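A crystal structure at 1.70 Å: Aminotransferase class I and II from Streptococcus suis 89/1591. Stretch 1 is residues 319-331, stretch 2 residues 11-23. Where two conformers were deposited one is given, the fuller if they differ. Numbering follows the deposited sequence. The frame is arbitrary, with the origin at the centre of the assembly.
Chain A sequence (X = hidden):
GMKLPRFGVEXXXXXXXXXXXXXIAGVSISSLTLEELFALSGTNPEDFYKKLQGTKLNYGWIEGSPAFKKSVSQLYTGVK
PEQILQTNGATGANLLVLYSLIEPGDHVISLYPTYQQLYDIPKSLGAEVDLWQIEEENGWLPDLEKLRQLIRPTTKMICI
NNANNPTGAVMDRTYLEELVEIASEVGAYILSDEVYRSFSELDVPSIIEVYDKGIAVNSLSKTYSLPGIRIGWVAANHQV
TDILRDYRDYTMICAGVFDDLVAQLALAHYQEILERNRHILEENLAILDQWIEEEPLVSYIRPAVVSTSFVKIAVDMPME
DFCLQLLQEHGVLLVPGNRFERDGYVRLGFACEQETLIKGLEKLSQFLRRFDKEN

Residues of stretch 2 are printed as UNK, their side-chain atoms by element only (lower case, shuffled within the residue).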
# COMPACT_ATOMS: atom_id res chain seq x y z
N MSE A 319 14.34 26.92 -11.48
CA MSE A 319 13.59 26.04 -12.40
C MSE A 319 12.13 25.90 -12.01
O MSE A 319 11.28 25.60 -12.87
CB MSE A 319 14.23 24.65 -12.50
CG MSE A 319 15.45 24.61 -13.39
SE MSE A 319 15.10 25.16 -15.22
CE MSE A 319 15.97 26.87 -15.13
N GLU A 320 11.81 26.06 -10.72
CA GLU A 320 10.39 26.02 -10.34
C GLU A 320 9.66 27.19 -11.00
O GLU A 320 8.58 27.02 -11.56
CB GLU A 320 10.21 26.00 -8.82
CG GLU A 320 8.75 26.10 -8.35
CD GLU A 320 8.27 24.93 -7.47
OE1 GLU A 320 9.03 24.00 -7.18
OE2 GLU A 320 7.07 24.95 -7.12
N ASP A 321 10.25 28.38 -10.98
CA ASP A 321 9.64 29.52 -11.65
C ASP A 321 9.60 29.28 -13.19
O ASP A 321 8.59 29.58 -13.86
CB ASP A 321 10.44 30.80 -11.38
CG ASP A 321 10.42 31.25 -9.89
OD1 ASP A 321 9.72 30.67 -9.04
OD2 ASP A 321 11.12 32.24 -9.59
N PHE A 322 10.69 28.74 -13.74
CA PHE A 322 10.78 28.47 -15.18
C PHE A 322 9.68 27.50 -15.61
O PHE A 322 8.97 27.73 -16.59
CB PHE A 322 12.14 27.85 -15.48
CG PHE A 322 12.37 27.50 -16.92
CD1 PHE A 322 11.98 26.26 -17.42
CD2 PHE A 322 13.04 28.36 -17.75
CE1 PHE A 322 12.24 25.92 -18.74
CE2 PHE A 322 13.30 28.03 -19.08
CZ PHE A 322 12.90 26.82 -19.57
N CYS A 323 9.56 26.41 -14.88
CA CYS A 323 8.53 25.43 -15.19
C CYS A 323 7.09 25.92 -14.97
O CYS A 323 6.19 25.53 -15.71
CB CYS A 323 8.76 24.14 -14.41
SG CYS A 323 10.22 23.20 -14.98
N LEU A 324 6.87 26.75 -13.94
CA LEU A 324 5.55 27.36 -13.71
C LEU A 324 5.17 28.27 -14.88
O LEU A 324 4.04 28.25 -15.38
CB LEU A 324 5.53 28.19 -12.41
CG LEU A 324 5.55 27.45 -11.06
CD1 LEU A 324 5.94 28.45 -9.93
CD2 LEU A 324 4.21 26.77 -10.78
N GLN A 325 6.13 29.08 -15.31
CA GLN A 325 5.92 29.97 -16.45
C GLN A 325 5.69 29.21 -17.75
O GLN A 325 4.79 29.56 -18.51
CB GLN A 325 7.10 30.89 -16.62
CG GLN A 325 7.20 31.95 -15.57
CD GLN A 325 8.30 32.96 -15.88
OE1 GLN A 325 8.93 33.52 -14.97
NE2 GLN A 325 8.55 33.18 -17.18
N LEU A 326 6.50 28.19 -18.01
CA LEU A 326 6.32 27.33 -19.19
C LEU A 326 4.92 26.69 -19.19
O LEU A 326 4.22 26.64 -20.22
CB LEU A 326 7.38 26.24 -19.21
CG LEU A 326 7.24 25.14 -20.26
CD1 LEU A 326 7.53 25.70 -21.67
CD2 LEU A 326 8.11 23.95 -19.89
N LEU A 327 4.51 26.23 -18.02
CA LEU A 327 3.18 25.64 -17.88
C LEU A 327 2.08 26.67 -18.17
O LEU A 327 1.19 26.40 -18.97
CB LEU A 327 3.01 25.03 -16.48
CG LEU A 327 1.66 24.38 -16.13
CD1 LEU A 327 1.42 23.20 -17.05
CD2 LEU A 327 1.65 23.92 -14.66
N GLN A 328 2.16 27.85 -17.56
CA GLN A 328 1.13 28.89 -17.71
C GLN A 328 1.05 29.39 -19.16
O GLN A 328 -0.03 29.59 -19.71
CB GLN A 328 1.44 30.07 -16.77
CG GLN A 328 1.29 29.77 -15.27
CD GLN A 328 1.94 30.84 -14.39
OE1 GLN A 328 2.35 31.90 -14.87
NE2 GLN A 328 2.02 30.57 -13.10
N GLU A 329 2.22 29.60 -19.75
CA GLU A 329 2.31 30.18 -21.09
C GLU A 329 2.14 29.21 -22.28
O GLU A 329 1.66 29.63 -23.33
CB GLU A 329 3.63 30.93 -21.24
CG GLU A 329 3.71 32.15 -20.35
CD GLU A 329 4.87 33.07 -20.71
OE1 GLU A 329 5.25 33.13 -21.90
OE2 GLU A 329 5.42 33.72 -19.80
N HIS A 330 2.57 27.96 -22.13
CA HIS A 330 2.54 26.98 -23.24
C HIS A 330 1.91 25.65 -22.92
O HIS A 330 1.77 24.80 -23.81
CB HIS A 330 3.95 26.75 -23.75
CG HIS A 330 4.58 27.99 -24.29
ND1 HIS A 330 4.13 28.60 -25.44
CD2 HIS A 330 5.57 28.77 -23.81
CE1 HIS A 330 4.84 29.69 -25.66
NE2 HIS A 330 5.72 29.82 -24.69
N GLY A 331 1.53 25.46 -21.66
CA GLY A 331 0.88 24.25 -21.24
C GLY A 331 1.76 23.01 -21.16
O GLY A 331 1.23 21.92 -21.10
N UNK A 11 3.71 16.57 -4.65
CA UNK A 11 3.08 17.84 -4.36
C UNK A 11 3.02 18.67 -5.67
O UNK A 11 2.00 19.28 -5.99
c UNK A 11 3.18 19.85 -2.71
c UNK A 11 3.42 21.12 -3.55
o UNK A 11 4.44 21.18 -4.29
c UNK A 11 3.88 18.58 -3.27
o UNK A 11 2.56 22.06 -3.50
N UNK A 12 4.12 18.67 -6.41
CA UNK A 12 4.17 19.40 -7.70
C UNK A 12 3.09 18.87 -8.65
O UNK A 12 2.32 19.66 -9.17
c UNK A 12 5.55 19.01 -10.88
c UNK A 12 6.09 23.48 -10.13
c UNK A 12 5.82 21.13 -11.54
c UNK A 12 5.54 19.24 -8.34
c UNK A 12 5.81 21.10 -10.13
n UNK A 12 5.67 19.84 -11.98
c UNK A 12 5.91 22.30 -9.43
c UNK A 12 6.10 23.49 -11.54
c UNK A 12 5.98 22.33 -12.26
c UNK A 12 5.61 19.75 -9.73
N UNK A 13 3.06 17.55 -8.85
CA UNK A 13 2.06 16.93 -9.72
C UNK A 13 0.63 17.15 -9.21
O UNK A 13 -0.27 17.47 -10.01
c UNK A 13 3.65 15.14 -10.66
c UNK A 13 2.33 15.45 -9.96
c UNK A 13 3.98 13.67 -10.73
c UNK A 13 3.69 15.81 -12.09
N UNK A 14 0.39 16.98 -7.89
CA UNK A 14 -0.94 17.26 -7.35
C UNK A 14 -1.47 18.64 -7.78
O UNK A 14 -2.63 18.78 -8.18
c UNK A 14 -0.90 15.81 -5.26
c UNK A 14 -0.95 17.21 -5.82
o UNK A 14 -1.15 14.82 -5.95
n UNK A 14 -0.55 15.72 -3.98
N UNK A 15 -0.60 19.65 -7.69
CA UNK A 15 -1.01 21.03 -7.98
C UNK A 15 -1.17 21.27 -9.49
O UNK A 15 -2.12 21.96 -9.90
c UNK A 15 -0.05 22.07 -7.37
c UNK A 15 -0.42 23.51 -7.81
c UNK A 15 -0.06 22.00 -5.86
N UNK A 16 -0.32 20.67 -10.32
CA UNK A 16 -0.18 21.11 -11.73
C UNK A 16 -0.60 20.13 -12.82
O UNK A 16 -0.77 20.55 -13.95
n UNK A 16 2.60 24.05 -9.67
c UNK A 16 1.26 21.58 -12.01
n UNK A 16 1.09 23.96 -11.18
c UNK A 16 2.65 22.79 -10.19
c UNK A 16 1.66 24.74 -10.29
c UNK A 16 1.69 22.72 -11.14
N UNK A 17 -0.80 18.86 -12.49
CA UNK A 17 -1.07 17.83 -13.50
C UNK A 17 -2.34 18.15 -14.34
O UNK A 17 -2.37 17.90 -15.56
c UNK A 17 -1.23 16.46 -12.85
o UNK A 17 -1.18 13.91 -11.63
c UNK A 17 -0.42 14.04 -12.64
c UNK A 17 -0.42 15.36 -13.48
o UNK A 17 0.36 13.12 -13.00
N UNK A 18 -3.35 18.74 -13.69
CA UNK A 18 -4.62 19.10 -14.36
C UNK A 18 -4.52 20.32 -15.26
O UNK A 18 -5.46 20.64 -16.00
c UNK A 18 -5.70 19.39 -13.31
n UNK A 18 -7.18 18.32 -11.74
o UNK A 18 -5.86 17.03 -13.02
c UNK A 18 -6.24 18.14 -12.67
N UNK A 19 -3.42 21.06 -15.11
CA UNK A 19 -3.15 22.25 -15.92
C UNK A 19 -2.33 21.93 -17.16
O UNK A 19 -2.08 22.82 -17.98
o UNK A 19 -3.28 23.93 -14.17
c UNK A 19 -2.40 23.29 -15.07
N UNK A 20 -1.89 20.68 -17.31
CA UNK A 20 -0.98 20.29 -18.39
C UNK A 20 -1.73 20.15 -19.73
O UNK A 20 -2.72 19.42 -19.81
c UNK A 20 -0.31 18.98 -18.03
N UNK A 21 -1.25 20.83 -20.76
CA UNK A 21 -1.72 20.57 -22.14
C UNK A 21 -0.83 19.48 -22.76
O UNK A 21 -1.33 18.49 -23.33
c UNK A 21 -2.81 22.83 -22.44
c UNK A 21 -2.73 24.26 -23.01
c UNK A 21 -2.04 21.47 -24.46
c UNK A 21 -1.76 21.83 -23.00
N UNK A 22 0.48 19.63 -22.57
CA UNK A 22 1.49 18.68 -23.07
C UNK A 22 2.25 18.13 -21.87
O UNK A 22 3.16 18.76 -21.38
c UNK A 22 0.06 19.92 -27.02
c UNK A 22 1.62 21.45 -25.28
c UNK A 22 0.85 19.30 -26.01
o UNK A 22 -0.72 21.89 -28.11
c UNK A 22 1.64 20.06 -25.16
c UNK A 22 0.83 22.08 -26.27
c UNK A 22 0.05 21.29 -27.14
c UNK A 22 2.44 19.39 -24.08
N UNK A 23 1.88 16.94 -21.41
CA UNK A 23 2.45 16.38 -20.17
C UNK A 23 3.69 15.54 -20.48
O UNK A 23 3.57 14.42 -20.94
o UNK A 23 3.13 15.04 -17.82
c UNK A 23 1.90 15.06 -18.07
o UNK A 23 1.06 14.72 -17.24
c UNK A 23 1.41 15.55 -19.44
O HOH W 1 3.91 24.98 -7.69
O HOH W 2 -1.49 25.72 -18.62

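Position 11 carries three side-chain carbons, the third bearing two oxygens; one of these oxygens comes within 5.4 Å of Glu320 OE2, too far for contact. It is Glu11. Position 12 has one carbon followed by fused five- and six-membered rings of eight carbons and one nitrogen; its CA-to-CB bond points toward the other helix, and the six-membered ring touches Glu320, Cys323 and Leu324. This is Trp12. CZ3 lies 3.5 Å from Glu320 OE2, which sits at the ring edge near its plane, and 3.8 Å from Leu324 CD2, while CZ2 lies 4.0 Å from Cys323 CB.

Positions 13 (four carbons forked at the second), 14 (two carbons, one oxygen and one nitrogen on the second) and 15 (one carbon carrying two more) are out of reach of stretch 1: Leu13, Asn14 and Val15.

Position 16 has one carbon and a five-membered ring of three carbons and two nitrogens that lies against Leu324 and Leu327: His16. Its CE1 is 3.3 Å from Leu324 CD2 and its ND1 3.5 Å from Leu327 CD2. A water lies 2.5 Å from His16 NE2 and donates to Glu320 OE2 at 3.2 Å.

Positions 17 (three carbons, two oxygens on the third) and 18 (two carbons ending in one oxygen and one nitrogen) make no contact: Glu17 and Asn18. Position 19, one carbon and one oxygen, touches Leu327: CB is 4.1 Å from Leu327 CD2, and backbone O 3.6 Å from Leu327 CD1. It is Ser19. A second water donates to both Ser19 O (3.0 Å) and Leu327 O (2.8 Å).

Position 20 has a single carbon pointing away, but its CA is 4.0 Å from Leu327 CD1: Ala20. Position 21 has four carbons, forked at the first with one arm two carbons long, and its CB lies 3.5 Å from Gly331 O: Ile21. Position 22, one carbon and a six-carbon ring bearing an oxygen, sets its ring edge to His330 O: Tyr22, with CD2 3.7 Å from His330 O. Position 23 has two carbons, two oxygens on the second; its CA-to-CB bond points away: Asp23.

The helices run at 22° with axes 12.9 Å apart at closest approach, the gap filled by the Trp12 and His16 rings meeting Glu320, Cys323, Leu324 and Leu327. Leu327 reaches on to Ser19 and Ala20. Beyond, Gly331 O accepts from Ile21 N (2.7 Å, 139°) and Tyr22 N (2.8 Å, 175°), the latter nearly linear. Gly331, the first residue past the helix, has positive phi (72°), which favours glycine; an ideal CB there would clash with Ile21 CD1 at 2.6 Å.

Stretch 2 11-23: EWLNVHENSAIYD
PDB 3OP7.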